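Local coordinates for protein CobC (Shigella flexneri 2a, PDB 6NRU) that removes the phosphate from alpha-ribazole 5'-phosphate and adenosylcobalamin 5'-phosphate, a late step in assembling the nucleotide loop of vitamin B12, at residues I79-E91 with I117-V131. Residues are numbered along the deposited sequence; the frame is centred on the assembly and turned at random.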
loop_
_atom_site.group_PDB
_atom_site.type_symbol
_atom_site.label_atom_id
_atom_site.label_comp_id
_atom_site.label_asym_id
_atom_site.label_seq_id
_atom_site.Cartn_x
_atom_site.Cartn_y
_atom_site.Cartn_z
ATOM N N ILE A 79 -7.899 -8.361 1.220
ATOM C CA ILE A 79 -8.838 -7.304 0.853
ATOM C C ILE A 79 -8.490 -6.837 -0.557
ATOM O O ILE A 79 -7.395 -6.285 -0.763
ATOM C CB ILE A 79 -8.794 -6.143 1.855
ATOM C CG1 ILE A 79 -8.987 -6.668 3.278
ATOM C CG2 ILE A 79 -9.853 -5.105 1.525
ATOM C CD1 ILE A 79 -10.292 -7.405 3.481
ATOM N N PRO A 80 -9.366 -7.032 -1.549
ATOM C CA PRO A 80 -9.062 -6.546 -2.904
ATOM C C PRO A 80 -9.028 -5.033 -3.005
ATOM O O PRO A 80 -8.419 -4.507 -3.946
ATOM C CB PRO A 80 -10.200 -7.130 -3.758
ATOM C CG PRO A 80 -10.883 -8.147 -2.886
ATOM C CD PRO A 80 -10.680 -7.691 -1.482
ATOM N N GLU A 81 -9.668 -4.320 -2.075
ATOM C CA GLU A 81 -9.593 -2.865 -2.057
ATOM C C GLU A 81 -8.180 -2.375 -1.783
ATOM O O GLU A 81 -7.833 -1.263 -2.196
ATOM C CB GLU A 81 -10.555 -2.299 -1.010
ATOM C CG GLU A 81 -12.015 -2.245 -1.452
ATOM C CD GLU A 81 -12.685 -3.609 -1.452
ATOM O OE1 GLU A 81 -12.096 -4.564 -0.901
ATOM O OE2 GLU A 81 -13.798 -3.727 -2.010
ATOM N N LEU A 82 -7.359 -3.181 -1.109
ATOM C CA LEU A 82 -5.975 -2.833 -0.814
ATOM C C LEU A 82 -5.038 -3.067 -1.990
ATOM O O LEU A 82 -3.834 -2.821 -1.858
ATOM C CB LEU A 82 -5.480 -3.630 0.399
ATOM C CG LEU A 82 -6.103 -3.271 1.751
ATOM C CD1 LEU A 82 -5.670 -4.243 2.837
ATOM C CD2 LEU A 82 -5.752 -1.845 2.141
ATOM N N ASN A 83 -5.555 -3.526 -3.127
ATOM C CA ASN A 83 -4.715 -3.824 -4.276
ATOM C C ASN A 83 -4.116 -2.559 -4.873
ATOM O O ASN A 83 -4.680 -1.467 -4.775
ATOM C CB ASN A 83 -5.515 -4.546 -5.357
ATOM C CG ASN A 83 -5.849 -5.962 -4.981
ATOM O OD1 ASN A 83 -5.321 -6.495 -4.006
ATOM N ND2 ASN A 83 -6.727 -6.589 -5.754
ATOM N N GLU A 84 -2.961 -2.726 -5.511
ATOM C CA GLU A 84 -2.389 -1.660 -6.317
ATOM C C GLU A 84 -3.357 -1.280 -7.432
ATOM O O GLU A 84 -4.211 -2.072 -7.842
ATOM C CB GLU A 84 -1.044 -2.112 -6.898
ATOM C CG GLU A 84 -0.279 -1.061 -7.694
ATOM C CD GLU A 84 -0.030 0.211 -6.906
ATOM O OE1 GLU A 84 -0.877 1.126 -6.960
ATOM O OE2 GLU A 84 1.017 0.294 -6.233
HETATM N N MSE A 85 -3.240 -0.043 -7.902
HETATM C CA MSE A 85 -3.995 0.410 -9.056
HETATM C C MSE A 85 -3.705 -0.490 -10.248
HETATM O O MSE A 85 -2.568 -0.922 -10.437
HETATM C CB MSE A 85 -3.642 1.858 -9.387
HETATM C CG MSE A 85 -4.730 2.616 -10.115
HETATM SE SE MSE A 85 -4.248 4.488 -10.370
HETATM C CE MSE A 85 -3.481 4.358 -12.156
ATOM N N PHE A 86 -4.728 -0.786 -11.044
ATOM C CA PHE A 86 -4.571 -1.625 -12.228
ATOM C C PHE A 86 -4.225 -0.739 -13.422
ATOM O O PHE A 86 -5.066 0.030 -13.899
ATOM C CB PHE A 86 -5.838 -2.434 -12.489
ATOM C CG PHE A 86 -5.782 -3.244 -13.747
ATOM C CD1 PHE A 86 -4.794 -4.199 -13.927
ATOM C CD2 PHE A 86 -6.710 -3.050 -14.755
ATOM C CE1 PHE A 86 -4.735 -4.944 -15.085
ATOM C CE2 PHE A 86 -6.656 -3.795 -15.916
ATOM C CZ PHE A 86 -5.667 -4.742 -16.080
ATOM N N PHE A 87 -2.991 -0.850 -13.907
ATOM C CA PHE A 87 -2.501 0.003 -14.982
ATOM C C PHE A 87 -2.791 -0.550 -16.373
ATOM O O PHE A 87 -2.392 0.069 -17.365
ATOM C CB PHE A 87 -0.995 0.235 -14.819
ATOM C CG PHE A 87 -0.650 1.411 -13.945
ATOM C CD1 PHE A 87 -0.687 2.703 -14.452
ATOM C CD2 PHE A 87 -0.286 1.226 -12.620
ATOM C CE1 PHE A 87 -0.368 3.788 -13.652
ATOM C CE2 PHE A 87 0.033 2.307 -11.814
ATOM C CZ PHE A 87 -0.008 3.588 -12.330
ATOM N N GLY A 88 -3.464 -1.692 -16.473
ATOM C CA GLY A 88 -3.899 -2.174 -17.774
ATOM C C GLY A 88 -2.735 -2.549 -18.671
ATOM O O GLY A 88 -1.861 -3.341 -18.299
ATOM N N ASP A 89 -2.723 -1.976 -19.878
ATOM C CA ASP A 89 -1.686 -2.296 -20.854
ATOM C C ASP A 89 -0.321 -1.748 -20.457
ATOM O O ASP A 89 0.691 -2.179 -21.020
ATOM C CB ASP A 89 -2.070 -1.756 -22.235
ATOM C CG ASP A 89 -3.186 -2.558 -22.893
ATOM O OD1 ASP A 89 -3.246 -3.790 -22.694
ATOM O OD2 ASP A 89 -4.000 -1.953 -23.624
ATOM N N TRP A 90 -0.269 -0.819 -19.505
ATOM C CA TRP A 90 0.967 -0.136 -19.141
ATOM C C TRP A 90 1.793 -0.881 -18.100
ATOM O O TRP A 90 2.873 -0.404 -17.740
ATOM C CB TRP A 90 0.660 1.270 -18.618
ATOM C CG TRP A 90 0.111 2.196 -19.654
ATOM C CD1 TRP A 90 0.015 1.966 -20.997
ATOM C CD2 TRP A 90 -0.417 3.507 -19.435
ATOM N NE1 TRP A 90 -0.542 3.052 -21.625
ATOM C CE2 TRP A 90 -0.818 4.012 -20.687
ATOM C CE3 TRP A 90 -0.590 4.303 -18.299
ATOM C CZ2 TRP A 90 -1.383 5.276 -20.835
ATOM C CZ3 TRP A 90 -1.151 5.559 -18.449
ATOM C CH2 TRP A 90 -1.541 6.032 -19.706
ATOM N N GLU A 91 1.321 -2.023 -17.605
ATOM C CA GLU A 91 2.042 -2.735 -16.563
ATOM C C GLU A 91 3.298 -3.392 -17.126
ATOM O O GLU A 91 3.360 -3.766 -18.300
ATOM C CB GLU A 91 1.140 -3.783 -15.913
ATOM C CG GLU A 91 -0.214 -3.234 -15.501
ATOM C CD GLU A 91 -0.934 -4.112 -14.499
ATOM O OE1 GLU A 91 -0.830 -5.353 -14.602
ATOM O OE2 GLU A 91 -1.612 -3.558 -13.608
ATOM N N ILE A 117 -7.318 7.761 -17.759
ATOM C CA ILE A 117 -7.401 6.322 -17.521
ATOM C C ILE A 117 -6.193 5.659 -18.174
ATOM O O ILE A 117 -5.987 5.838 -19.385
ATOM C CB ILE A 117 -8.709 5.734 -18.071
ATOM C CG1 ILE A 117 -9.904 6.605 -17.674
ATOM C CG2 ILE A 117 -8.899 4.306 -17.586
ATOM C CD1 ILE A 117 -10.172 6.635 -16.188
ATOM N N PRO A 118 -5.381 4.903 -17.433
ATOM C CA PRO A 118 -4.338 4.099 -18.080
ATOM C C PRO A 118 -4.954 3.145 -19.092
ATOM O O PRO A 118 -6.026 2.580 -18.864
ATOM C CB PRO A 118 -3.690 3.348 -16.912
ATOM C CG PRO A 118 -3.981 4.184 -15.720
ATOM C CD PRO A 118 -5.333 4.790 -15.965
ATOM N N THR A 119 -4.264 2.975 -20.222
ATOM C CA THR A 119 -4.811 2.239 -21.357
ATOM C C THR A 119 -5.316 0.857 -20.954
ATOM O O THR A 119 -4.530 -0.021 -20.585
ATOM C CB THR A 119 -3.766 2.121 -22.469
ATOM O OG1 THR A 119 -3.425 3.431 -22.939
ATOM C CG2 THR A 119 -4.316 1.301 -23.627
ATOM N N ASN A 120 -6.638 0.673 -21.020
ATOM C CA ASN A 120 -7.304 -0.568 -20.625
ATOM C C ASN A 120 -7.033 -0.914 -19.163
ATOM O O ASN A 120 -6.933 -2.088 -18.797
ATOM C CB ASN A 120 -6.911 -1.734 -21.540
ATOM C CG ASN A 120 -7.432 -1.566 -22.958
ATOM O OD1 ASN A 120 -8.465 -0.934 -23.182
ATOM N ND2 ASN A 120 -6.717 -2.135 -23.925
ATOM N N GLY A 121 -6.915 0.110 -18.321
ATOM C CA GLY A 121 -6.751 -0.089 -16.895
ATOM C C GLY A 121 -7.819 0.629 -16.097
ATOM O O GLY A 121 -8.912 0.889 -16.610
ATOM N N GLU A 122 -7.519 0.958 -14.844
ATOM C CA GLU A 122 -8.431 1.694 -13.981
ATOM C C GLU A 122 -7.843 3.060 -13.649
ATOM O O GLU A 122 -6.633 3.194 -13.430
ATOM C CB GLU A 122 -8.738 0.910 -12.696
ATOM C CG GLU A 122 -7.667 0.974 -11.612
ATOM C CD GLU A 122 -8.095 0.291 -10.319
ATOM O OE1 GLU A 122 -9.256 0.484 -9.898
ATOM O OE2 GLU A 122 -7.269 -0.434 -9.723
ATOM N N GLY A 123 -8.704 4.080 -13.637
ATOM C CA GLY A 123 -8.264 5.425 -13.346
ATOM C C GLY A 123 -8.177 5.701 -11.860
ATOM O O GLY A 123 -8.594 4.902 -11.022
ATOM N N PHE A 124 -7.617 6.868 -11.534
ATOM C CA PHE A 124 -7.460 7.238 -10.132
ATOM C C PHE A 124 -8.805 7.414 -9.442
ATOM O O PHE A 124 -8.900 7.257 -8.220
ATOM C CB PHE A 124 -6.636 8.517 -10.004
ATOM C CG PHE A 124 -6.420 8.950 -8.585
ATOM C CD1 PHE A 124 -5.629 8.197 -7.735
ATOM C CD2 PHE A 124 -7.021 10.098 -8.094
ATOM C CE1 PHE A 124 -5.434 8.585 -6.424
ATOM C CE2 PHE A 124 -6.827 10.496 -6.782
ATOM C CZ PHE A 124 -6.032 9.737 -5.946
ATOM N N GLN A 125 -9.852 7.742 -10.200
ATOM C CA GLN A 125 -11.173 7.900 -9.602
ATOM C C GLN A 125 -11.697 6.570 -9.071
ATOM O O GLN A 125 -12.187 6.492 -7.940
ATOM C CB GLN A 125 -12.141 8.505 -10.622
ATOM C CG GLN A 125 -11.744 9.899 -11.094
ATOM C CD GLN A 125 -11.554 10.873 -9.944
ATOM O OE1 GLN A 125 -12.334 10.889 -8.992
ATOM N NE2 GLN A 125 -10.507 11.689 -10.027
ATOM N N ALA A 126 -11.594 5.506 -9.872
ATOM C CA ALA A 126 -12.016 4.191 -9.400
ATOM C C ALA A 126 -11.100 3.682 -8.295
ATOM O O ALA A 126 -11.562 3.044 -7.342
ATOM C CB ALA A 126 -12.054 3.200 -10.562
ATOM N N PHE A 127 -9.799 3.956 -8.406
ATOM C CA PHE A 127 -8.853 3.524 -7.383
ATOM C C PHE A 127 -9.128 4.221 -6.054
ATOM O O PHE A 127 -9.180 3.577 -5.001
ATOM C CB PHE A 127 -7.426 3.793 -7.860
ATOM C CG PHE A 127 -6.373 3.577 -6.810
ATOM C CD1 PHE A 127 -5.926 2.299 -6.509
ATOM C CD2 PHE A 127 -5.813 4.656 -6.137
ATOM C CE1 PHE A 127 -4.949 2.099 -5.549
ATOM C CE2 PHE A 127 -4.835 4.465 -5.176
ATOM C CZ PHE A 127 -4.403 3.184 -4.881
ATOM N N SER A 128 -9.318 5.543 -6.089
ATOM C CA SER A 128 -9.561 6.280 -4.852
ATOM C C SER A 128 -10.923 5.951 -4.256
ATOM O O SER A 128 -11.108 6.073 -3.040
ATOM C CB SER A 128 -9.429 7.786 -5.094
ATOM O OG SER A 128 -10.381 8.251 -6.033
ATOM N N GLN A 129 -11.887 5.536 -5.083
ATOM C CA GLN A 129 -13.170 5.092 -4.546
ATOM C C GLN A 129 -13.048 3.732 -3.875
ATOM O O GLN A 129 -13.757 3.457 -2.902
ATOM C CB GLN A 129 -14.225 5.042 -5.650
ATOM C CG GLN A 129 -14.767 6.396 -6.068
ATOM C CD GLN A 129 -15.329 6.381 -7.483
ATOM O OE1 GLN A 129 -15.344 5.342 -8.148
ATOM N NE2 GLN A 129 -15.791 7.537 -7.951
ATOM N N ARG A 130 -12.166 2.869 -4.386
ATOM C CA ARG A 130 -11.898 1.592 -3.732
ATOM C C ARG A 130 -11.372 1.807 -2.322
ATOM O O ARG A 130 -11.808 1.147 -1.372
ATOM C CB ARG A 130 -10.885 0.792 -4.548
ATOM C CG ARG A 130 -11.446 -0.372 -5.328
ATOM C CD ARG A 130 -10.353 -0.928 -6.213
ATOM N NE ARG A 130 -9.068 -0.899 -5.518
ATOM C CZ ARG A 130 -7.883 -0.904 -6.119
ATOM N NH1 ARG A 130 -7.802 -0.933 -7.442
ATOM N NH2 ARG A 130 -6.774 -0.880 -5.393
ATOM N N VAL A 131 -10.414 2.725 -2.174
ATOM C CA VAL A 131 -9.846 3.016 -0.862
ATOM C C VAL A 131 -10.892 3.656 0.043
ATOM O O VAL A 131 -10.932 3.398 1.252
ATOM C CB VAL A 131 -8.598 3.903 -1.018
ATOM C CG1 VAL A 131 -8.110 4.402 0.333
ATOM C CG2 VAL A 131 -7.500 3.135 -1.745
HETATM O O HOH W 1 -5.850 -5.256 -23.757
#
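The loop 79-91, which carries the probable proton donor/acceptor E84 of this histidine phosphatase, runs from strand 76-78 along the segment 117-131: E81 and N83 lie by R130 in the second turn of helix 124-136, M85 by F127, and G88-W90 by the turn P118-G121 ahead of the helix. R130 NH2, less surely placed, gives E81 O a weak hydrogen bond. At the turn end, P118 lies over one face of the W90 indole, its CA 3.7 Å from the centroid of the six-membered ring in a CH-pi contact; the backbone N of T119 sits above the same face. W90 NE1 and T119 OG1 both hydrogen-bond to D102, between helices 95-101 and 103-111. The type II turn P118-G121 presents T119 O to D89 N (2.8 Å), a nearly straight bond, and N120 ND2 adds a weak one to D89 OD2, the amide and carboxylate planes 75° apart. Next to it G88 and G121 bring their backbones together, CA to CA 3.6 Å. E122 N then donates to F86 O (2.8 Å), in the carbonyl plane. Selenomethionine M85 sends its chain, CG anti to the backbone N (chi1 -154°), across F127 at about a right angle: CB packs on F127 CD1 (3.7 Å), SE makes an oblique Met-aromatic contact with the ring, and CE touches P118 CG (3.6 Å). The CB of E84 points away from segment 117-131, though the side-chain end comes back nearer; its OE1 accepts from M85 N (2.8 Å), and the side chain lies near H11 and a bound sulfate. The contact sets the E84 loop against helix 124-136 beside the probable phosphate site, consistent with the catalytic-acid loop of branch 1 histidine phosphatases.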